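Local coordinates for protein alternansucrase (Leuconostoc mesenteroides, PDB 6HVG) that is a family 70 glycoside hydrolase that combines a TIM barrel with repeats of the cell-wall- and choline-binding kind and binds a calcium ion, at residues Ile618-Val623 with Ser656-Trp661; Asp446-Ala451 with Tyr468-Ser473; Lys856-Gly861 with Gln908-Ile913. All coordinates share one frame; numbering follows the deposited sequence.

Interaction 1 (Ile618-Val623 with Ser656-Trp661); sequences IRVDAV and SILEDW
Arg619 pairs with Ile657 and Val620 with Leu658 as adjoining parallel strands of the eight-stranded TIM barrel, and the chain between them includes helix 629-642, a beta-alpha-beta unit. Backbone bonds Ile657 N to Ile618 O, Val620 N to Ile657 O and Glu659 N to Val620 O run the length of the pair, and Ser656 OG takes the N-H of Ile618 at its start. Val620 CG2 and Leu658 CD2 meet at 3.6 Å, their side chains lying alongside each other on the face toward helix 629-642.

Glu659 carries the polar side-chain part of the contact. Its CB sits over one face of the Arg619 guanidinium, 3.7 Å from NH2. CG, anti to the backbone N (chi1 -166°), continues past the same NH2 at 3.5 Å. At the tip, OE1 receives Ala622 N at 2.6 Å, the donor standing 37° out of the carboxylate plane. The same oxygen forms a salt bridge with Arg619 NH2 at 3.3 Å, while OE2 accepts Trp661 NE1 at 2.8 Å. Arg619 NH1 holds Asp621 OD1 in the guanidinium plane and also bridges to Asp1155 of strand 1151-1156.

One guanidinium thus meets the carboxylates of Asp621, Glu659 and Asp1155, the first two just beyond the C-terminal ends of their strands, the end where TIM barrels carry their active sites. Asp621 OD1 and Glu659 OE1, two acceptors 3.2 Å apart, are both contacted by this arginine, and the bonds from Ala622 and Trp661 help to fix how the Glu659 carboxylate is turned.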
loop_
_atom_site.group_PDB
_atom_site.type_symbol
_atom_site.label_atom_id
_atom_site.label_comp_id
_atom_site.label_asym_id
_atom_site.label_seq_id
_atom_site.Cartn_x
_atom_site.Cartn_y
_atom_site.Cartn_z
ATOM N N ILE A 618 -1.419 26.956 6.192
ATOM C CA ILE A 618 -1.639 25.516 6.364
ATOM C C ILE A 618 -1.145 24.697 5.180
ATOM O O ILE A 618 -1.021 25.195 4.086
ATOM C CB ILE A 618 -3.137 25.203 6.558
ATOM C CG1 ILE A 618 -3.927 25.702 5.355
ATOM C CG2 ILE A 618 -3.669 25.838 7.844
ATOM C CD1 ILE A 618 -5.373 25.236 5.322
ATOM N N ARG A 619 -0.891 23.426 5.447
ATOM C CA ARG A 619 -0.783 22.407 4.428
ATOM C C ARG A 619 -2.008 21.510 4.574
ATOM O O ARG A 619 -2.336 21.086 5.679
ATOM C CB ARG A 619 0.472 21.596 4.667
ATOM C CG ARG A 619 0.596 20.336 3.817
ATOM C CD ARG A 619 1.787 19.494 4.283
ATOM N NE ARG A 619 1.941 18.228 3.553
ATOM C CZ ARG A 619 1.248 17.112 3.781
ATOM N NH1 ARG A 619 0.342 17.069 4.739
ATOM N NH2 ARG A 619 1.468 16.035 3.031
ATOM N N VAL A 620 -2.688 21.242 3.473
ATOM C CA VAL A 620 -3.847 20.363 3.487
ATOM C C VAL A 620 -3.373 18.969 3.126
ATOM O O VAL A 620 -3.009 18.706 1.973
ATOM C CB VAL A 620 -4.944 20.846 2.501
ATOM C CG1 VAL A 620 -6.213 20.015 2.642
ATOM C CG2 VAL A 620 -5.266 22.320 2.737
ATOM N N ASP A 621 -3.363 18.089 4.124
ATOM C CA ASP A 621 -2.942 16.692 3.957
ATOM C C ASP A 621 -4.022 15.906 3.211
ATOM O O ASP A 621 -5.204 16.051 3.495
ATOM C CB ASP A 621 -2.701 16.073 5.340
ATOM C CG ASP A 621 -2.320 14.589 5.288
ATOM O OD1 ASP A 621 -1.167 14.251 4.880
ATOM O OD2 ASP A 621 -3.186 13.755 5.695
ATOM N N ALA A 622 -3.608 15.087 2.252
ATOM C CA ALA A 622 -4.447 14.046 1.652
ATOM C C ALA A 622 -5.668 14.608 0.954
ATOM O O ALA A 622 -6.789 14.164 1.187
ATOM C CB ALA A 622 -4.871 13.048 2.726
ATOM N N VAL A 623 -5.442 15.595 0.099
ATOM C CA VAL A 623 -6.522 16.314 -0.572
ATOM C C VAL A 623 -7.454 15.387 -1.353
ATOM O O VAL A 623 -8.671 15.534 -1.307
ATOM C CB VAL A 623 -5.933 17.383 -1.517
ATOM C CG1 VAL A 623 -6.991 17.995 -2.439
ATOM C CG2 VAL A 623 -5.266 18.484 -0.703
ATOM N N SER A 656 0.039 29.027 2.011
ATOM C CA SER A 656 -0.678 27.761 2.228
ATOM C C SER A 656 -0.526 26.811 1.041
ATOM O O SER A 656 -0.654 27.234 -0.117
ATOM C CB SER A 656 -2.176 28.021 2.439
ATOM O OG SER A 656 -2.399 28.643 3.685
ATOM N N ILE A 657 -0.274 25.533 1.322
ATOM C CA ILE A 657 -0.008 24.547 0.277
ATOM C C ILE A 657 -0.975 23.377 0.362
ATOM O O ILE A 657 -1.573 23.117 1.410
ATOM C CB ILE A 657 1.459 24.043 0.313
ATOM C CG1 ILE A 657 1.742 23.259 1.599
ATOM C CG2 ILE A 657 2.404 25.223 0.158
ATOM C CD1 ILE A 657 3.178 22.755 1.722
ATOM N N LEU A 658 -1.132 22.681 -0.757
ATOM C CA LEU A 658 -1.973 21.493 -0.863
ATOM C C LEU A 658 -1.103 20.289 -1.196
ATOM O O LEU A 658 -0.236 20.373 -2.061
ATOM C CB LEU A 658 -2.962 21.635 -2.016
ATOM C CG LEU A 658 -4.008 22.724 -1.949
ATOM C CD1 LEU A 658 -4.680 22.874 -3.294
ATOM C CD2 LEU A 658 -5.010 22.427 -0.831
ATOM N N GLU A 659 -1.361 19.156 -0.543
ATOM C CA GLU A 659 -0.895 17.839 -0.997
ATOM C C GLU A 659 -1.963 17.309 -1.953
ATOM O O GLU A 659 -2.903 16.651 -1.515
ATOM C CB GLU A 659 -0.728 16.880 0.170
ATOM C CG GLU A 659 0.051 15.604 -0.148
ATOM C CD GLU A 659 -0.351 14.373 0.693
ATOM O OE1 GLU A 659 -1.099 14.485 1.681
ATOM O OE2 GLU A 659 0.082 13.251 0.359
ATOM N N ASP A 660 -1.825 17.645 -3.247
ATOM C CA ASP A 660 -2.821 17.337 -4.268
ATOM C C ASP A 660 -2.197 16.574 -5.443
ATOM O O ASP A 660 -1.759 17.172 -6.407
ATOM C CB ASP A 660 -3.500 18.618 -4.740
ATOM C CG ASP A 660 -2.549 19.577 -5.464
ATOM O OD1 ASP A 660 -1.332 19.622 -5.113
ATOM O OD2 ASP A 660 -3.034 20.302 -6.379
ATOM N N TRP A 661 -2.183 15.245 -5.351
ATOM C CA TRP A 661 -1.396 14.424 -6.256
ATOM C C TRP A 661 -2.000 14.249 -7.654
ATOM O O TRP A 661 -1.254 14.058 -8.604
ATOM C CB TRP A 661 -1.139 13.053 -5.648
ATOM C CG TRP A 661 -0.260 13.032 -4.473
ATOM C CD1 TRP A 661 -0.631 12.853 -3.182
ATOM C CD2 TRP A 661 1.163 13.186 -4.460
ATOM N NE1 TRP A 661 0.474 12.879 -2.350
ATOM C CE2 TRP A 661 1.589 13.081 -3.114
ATOM C CE3 TRP A 661 2.121 13.401 -5.451
ATOM C CZ2 TRP A 661 2.922 13.190 -2.743
ATOM C CZ3 TRP A 661 3.444 13.493 -5.073
ATOM C CH2 TRP A 661 3.830 13.391 -3.737
#

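Interaction 2 (Asp446-Ala451 with Tyr468-Ser473); sequences DKQTQA and YTAATS
Gln448 and Ala470 bring their CA atoms to 4.3 Å where the first turn of helix 447-462 meets a type I beta turn, Thr469 to Thr472. This is a helix-loop-helix connection: the loop folds back on the start of the helix it follows, and Ser473 then occupies the N-cap position of helix 474-495, its OG bonded to Thr476 OG1. Asp446 N-caps the earlier helix, its OD1 accepting from Thr449 N.

Lys447 makes the polar part of the contact. Its chain bends at chi3 (81°), which turns CE back toward the loop, and NZ donates to Ala470 O at 3.1 Å, with a C=O...N angle of 165°. A second bond, to Thr472 O, is weak, and Gln380 OE1 is a further partner of the ammonium group. Two carbonyls of the turn thus face one charged nitrogen. The turn is braced from within, because Thr472 N and Thr472 OG1 both bond to Thr469 O from the same face of its plane.

The methyl groups of two alanines pack alongside. Ala470 CB approaches the helix backbone at Gln448 N, and Gln448 OE1 lies 3.9 Å from that methyl. One turn further on, Ala451 CB lies 3.5 Å from Tyr468 O and 3.8 Å from Tyr468 CB.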
loop_
_atom_site.group_PDB
_atom_site.type_symbol
_atom_site.label_atom_id
_atom_site.label_comp_id
_atom_site.label_asym_id
_atom_site.label_seq_id
_atom_site.Cartn_x
_atom_site.Cartn_y
_atom_site.Cartn_z
ATOM N N ASP A 446 -23.110 -22.974 16.038
ATOM C CA ASP A 446 -23.287 -24.138 15.153
ATOM C C ASP A 446 -22.484 -25.332 15.722
ATOM O O ASP A 446 -21.666 -25.179 16.619
ATOM C CB ASP A 446 -22.845 -23.800 13.716
ATOM C CG ASP A 446 -21.569 -22.914 13.676
ATOM O OD1 ASP A 446 -20.486 -23.407 14.059
ATOM O OD2 ASP A 446 -21.671 -21.718 13.304
ATOM N N LYS A 447 -22.702 -26.513 15.173
ATOM C CA LYS A 447 -22.022 -27.710 15.644
ATOM C C LYS A 447 -20.522 -27.727 15.364
ATOM O O LYS A 447 -19.755 -28.197 16.189
ATOM C CB LYS A 447 -22.679 -28.954 15.046
ATOM C CG LYS A 447 -23.987 -29.290 15.735
ATOM C CD LYS A 447 -24.692 -30.432 15.057
ATOM C CE LYS A 447 -24.128 -31.751 15.472
ATOM N NZ LYS A 447 -24.549 -32.812 14.517
ATOM N N GLN A 448 -20.102 -27.191 14.230
ATOM C CA GLN A 448 -18.678 -27.090 13.907
ATOM C C GLN A 448 -17.935 -26.297 14.969
ATOM O O GLN A 448 -16.930 -26.752 15.488
ATOM C CB GLN A 448 -18.494 -26.399 12.548
ATOM C CG GLN A 448 -17.071 -26.349 12.017
ATOM C CD GLN A 448 -16.471 -27.717 11.773
ATOM O OE1 GLN A 448 -16.585 -28.277 10.672
ATOM N NE2 GLN A 448 -15.876 -28.288 12.805
ATOM N N THR A 449 -18.454 -25.117 15.311
ATOM C CA THR A 449 -17.862 -24.308 16.344
ATOM C C THR A 449 -17.898 -25.035 17.673
ATOM O O THR A 449 -16.930 -25.019 18.420
ATOM C CB THR A 449 -18.594 -22.977 16.501
ATOM O OG1 THR A 449 -18.676 -22.320 15.242
ATOM C CG2 THR A 449 -17.830 -22.059 17.468
ATOM N N GLN A 450 -19.012 -25.678 17.988
ATOM C CA GLN A 450 -19.103 -26.428 19.242
ATOM C C GLN A 450 -18.018 -27.488 19.310
ATOM O O GLN A 450 -17.368 -27.633 20.330
ATOM C CB GLN A 450 -20.485 -27.083 19.403
ATOM C CG GLN A 450 -20.664 -27.847 20.708
ATOM C CD GLN A 450 -22.102 -28.070 21.070
ATOM O OE1 GLN A 450 -23.005 -27.739 20.298
ATOM N NE2 GLN A 450 -22.342 -28.690 22.227
ATOM N N ALA A 451 -17.856 -28.241 18.227
ATOM C CA ALA A 451 -16.873 -29.320 18.191
ATOM C C ALA A 451 -15.457 -28.769 18.302
ATOM O O ALA A 451 -14.585 -29.394 18.927
ATOM C CB ALA A 451 -17.021 -30.149 16.930
ATOM N N TYR A 468 -13.677 -34.202 17.836
ATOM C CA TYR A 468 -15.052 -34.023 17.453
ATOM C C TYR A 468 -15.214 -33.268 16.147
ATOM O O TYR A 468 -14.504 -32.322 15.885
ATOM C CB TYR A 468 -15.796 -33.325 18.590
ATOM C CG TYR A 468 -16.072 -34.192 19.804
ATOM C CD1 TYR A 468 -16.473 -35.526 19.674
ATOM C CD2 TYR A 468 -15.990 -33.651 21.095
ATOM C CE1 TYR A 468 -16.749 -36.293 20.799
ATOM C CE2 TYR A 468 -16.239 -34.414 22.212
ATOM C CZ TYR A 468 -16.623 -35.727 22.069
ATOM O OH TYR A 468 -16.910 -36.476 23.203
ATOM N N THR A 469 -16.144 -33.723 15.328
ATOM C CA THR A 469 -16.460 -33.098 14.060
ATOM C C THR A 469 -17.884 -32.583 14.176
ATOM O O THR A 469 -18.612 -32.895 15.123
ATOM C CB THR A 469 -16.319 -34.111 12.908
ATOM O OG1 THR A 469 -15.085 -34.774 13.090
ATOM C CG2 THR A 469 -16.264 -33.457 11.540
ATOM N N ALA A 470 -18.238 -31.716 13.254
ATOM C CA ALA A 470 -19.601 -31.243 13.133
ATOM C C ALA A 470 -20.573 -32.419 12.982
ATOM O O ALA A 470 -21.727 -32.311 13.335
ATOM C CB ALA A 470 -19.691 -30.287 11.953
ATOM N N ALA A 471 -20.091 -33.541 12.469
ATOM C CA ALA A 471 -20.923 -34.738 12.301
ATOM C C ALA A 471 -21.298 -35.453 13.600
ATOM O O ALA A 471 -22.238 -36.246 13.620
ATOM C CB ALA A 471 -20.242 -35.719 11.350
ATOM N N THR A 472 -20.532 -35.210 14.660
ATOM C CA THR A 472 -20.795 -35.783 15.967
ATOM C C THR A 472 -22.184 -35.350 16.399
ATOM O O THR A 472 -22.612 -34.232 16.076
ATOM C CB THR A 472 -19.770 -35.285 17.000
ATOM O OG1 THR A 472 -18.455 -35.608 16.559
ATOM C CG2 THR A 472 -20.014 -35.894 18.385
ATOM N N SER A 473 -22.888 -36.232 17.113
ATOM C CA SER A 473 -24.278 -35.977 17.452
ATOM C C SER A 473 -24.345 -34.821 18.415
ATOM O O SER A 473 -23.416 -34.576 19.169
ATOM C CB SER A 473 -24.945 -37.213 18.071
ATOM O OG SER A 473 -24.740 -37.293 19.472
#

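Interaction 3 (Lys856-Gly861 with Gln908-Ile913); sequences KYVSGG and QGIGVI
Tyr857 and Gly909 join the C-terminal part of a helix to the approach of a beta strand, a buried contact where helix 844-857 meets the large antiparallel sheet that contains strand 910-915. A single backbone hydrogen bond crosses it. Gly909 N donates to Tyr857 O at 2.8 Å, lying in the carbonyl plane on a lone pair with a C=O...N angle of 134°. The positive phi of Gly909 (90°) is a conformation that suits glycine.

Around this bond the side chains of Tyr857 and Gln908 do most of the touching. Tyr857 CB rests 3.3 Å from Gly909 O, Gln908 CA lies at the edge of the phenol ring, and the Tyr857 side chain also touches Val1008 and Pro1009 of strand 1003-1009. Gln908 runs extended beyond CG, passing Lys856 O at 3.7 Å with CG and bringing OE1 toward Ser859 CB. Further along, Val858 CG2 meets Ile910 CG2 at 4.2 Å, a looser apolar contact.

Beyond Gly861 the chain enters strand 862-866 of the same sheet, and strand 881-885 lies between that strand and 910-915. Such a beta domain, entered from a helix that follows a barrel strand, is consistent with the C domain of the alpha-amylase clan.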
loop_
_atom_site.group_PDB
_atom_site.type_symbol
_atom_site.label_atom_id
_atom_site.label_comp_id
_atom_site.label_asym_id
_atom_site.label_seq_id
_atom_site.Cartn_x
_atom_site.Cartn_y
_atom_site.Cartn_z
ATOM N N LYS A 856 20.422 36.776 -3.612
ATOM C CA LYS A 856 21.251 37.793 -4.270
ATOM C C LYS A 856 20.961 37.983 -5.756
ATOM O O LYS A 856 20.951 39.115 -6.253
ATOM C CB LYS A 856 22.733 37.419 -4.154
ATOM C CG LYS A 856 23.422 37.833 -2.868
ATOM C CD LYS A 856 24.876 37.376 -2.863
ATOM C CE LYS A 856 25.796 38.374 -2.182
ATOM N NZ LYS A 856 25.463 38.577 -0.749
ATOM N N TYR A 857 20.784 36.879 -6.481
ATOM C CA TYR A 857 20.809 36.951 -7.937
ATOM C C TYR A 857 19.526 36.562 -8.675
ATOM O O TYR A 857 19.324 36.983 -9.811
ATOM C CB TYR A 857 21.939 36.088 -8.482
ATOM C CG TYR A 857 23.286 36.296 -7.827
ATOM C CD1 TYR A 857 24.141 37.305 -8.257
ATOM C CD2 TYR A 857 23.710 35.479 -6.807
ATOM C CE1 TYR A 857 25.389 37.469 -7.687
ATOM C CE2 TYR A 857 24.941 35.651 -6.220
ATOM C CZ TYR A 857 25.792 36.644 -6.673
ATOM O OH TYR A 857 27.007 36.838 -6.077
ATOM N N VAL A 858 18.654 35.762 -8.064
ATOM C CA VAL A 858 17.547 35.166 -8.806
ATOM C C VAL A 858 16.362 36.112 -8.970
ATOM O O VAL A 858 15.569 36.299 -8.059
ATOM C CB VAL A 858 17.129 33.833 -8.195
ATOM C CG1 VAL A 858 15.896 33.274 -8.886
ATOM C CG2 VAL A 858 18.284 32.847 -8.311
ATOM N N SER A 859 16.272 36.726 -10.149
ATOM C CA SER A 859 15.098 37.513 -10.538
ATOM C C SER A 859 15.048 37.678 -12.045
ATOM O O SER A 859 15.987 37.287 -12.738
ATOM C CB SER A 859 15.090 38.887 -9.871
ATOM O OG SER A 859 13.806 39.505 -10.029
ATOM N N GLY A 860 13.961 38.268 -12.539
ATOM C CA GLY A 860 13.782 38.507 -13.951
ATOM C C GLY A 860 13.311 37.299 -14.714
ATOM O O GLY A 860 13.006 36.249 -14.154
ATOM N N GLY A 861 13.277 37.449 -16.026
ATOM C CA GLY A 861 12.784 36.409 -16.900
ATOM C C GLY A 861 13.661 35.175 -16.903
ATOM O O GLY A 861 14.756 35.175 -16.333
ATOM N N GLN A 908 22.769 41.090 -11.037
ATOM C CA GLN A 908 21.840 40.004 -10.720
ATOM C C GLN A 908 21.833 39.014 -11.911
ATOM O O GLN A 908 22.595 39.189 -12.867
ATOM C CB GLN A 908 20.443 40.570 -10.457
ATOM C CG GLN A 908 20.338 41.349 -9.182
ATOM C CD GLN A 908 18.973 41.958 -8.949
ATOM O OE1 GLN A 908 18.061 41.819 -9.752
ATOM N NE2 GLN A 908 18.824 42.621 -7.809
ATOM N N GLY A 909 20.982 37.996 -11.837
ATOM C CA GLY A 909 20.918 36.958 -12.835
ATOM C C GLY A 909 21.849 35.808 -12.497
ATOM O O GLY A 909 22.768 35.959 -11.703
ATOM N N ILE A 910 21.603 34.652 -13.105
ATOM C CA ILE A 910 22.354 33.443 -12.807
ATOM C C ILE A 910 22.348 32.507 -14.023
ATOM O O ILE A 910 21.437 32.573 -14.845
ATOM C CB ILE A 910 21.754 32.742 -11.566
ATOM C CG1 ILE A 910 22.654 31.617 -11.067
ATOM C CG2 ILE A 910 20.380 32.174 -11.867
ATOM C CD1 ILE A 910 22.324 31.140 -9.651
ATOM N N GLY A 911 23.378 31.668 -14.137
ATOM C CA GLY A 911 23.485 30.708 -15.229
ATOM C C GLY A 911 23.677 29.311 -14.684
ATOM O O GLY A 911 24.560 29.079 -13.856
ATOM N N VAL A 912 22.832 28.381 -15.117
ATOM C CA VAL A 912 22.901 26.995 -14.650
ATOM C C VAL A 912 23.045 26.028 -15.830
ATOM O O VAL A 912 22.292 26.107 -16.804
ATOM C CB VAL A 912 21.683 26.620 -13.829
ATOM C CG1 VAL A 912 21.806 25.188 -13.308
ATOM C CG2 VAL A 912 21.539 27.589 -12.679
ATOM N N ILE A 913 24.056 25.160 -15.731
ATOM C CA ILE A 913 24.315 24.103 -16.688
ATOM C C ILE A 913 24.253 22.772 -15.943
ATOM O O ILE A 913 24.937 22.604 -14.931
ATOM C CB ILE A 913 25.706 24.254 -17.326
ATOM C CG1 ILE A 913 25.870 25.660 -17.914
ATOM C CG2 ILE A 913 25.898 23.195 -18.408
ATOM C CD1 ILE A 913 27.293 25.990 -18.286
#

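All three contacts fall within the family 70 region but share no helix or strand. Interaction 1 belongs to the barrel core: nearly all its residues are buried, and it adds a network of charged side chains to regular strand pairing. Interaction 3, also buried, lies about 18 Å away between nearest atoms, where a helix meets the beta domain; one backbone bond and an aromatic side chain dominate there. Interaction 2 is the most exposed, about 40 Å from interaction 1 between nearest atoms and on the opposite side of the chain's centre. There a lysine meets loop carbonyls, whereas the arginine of interaction 1 meets carboxylates.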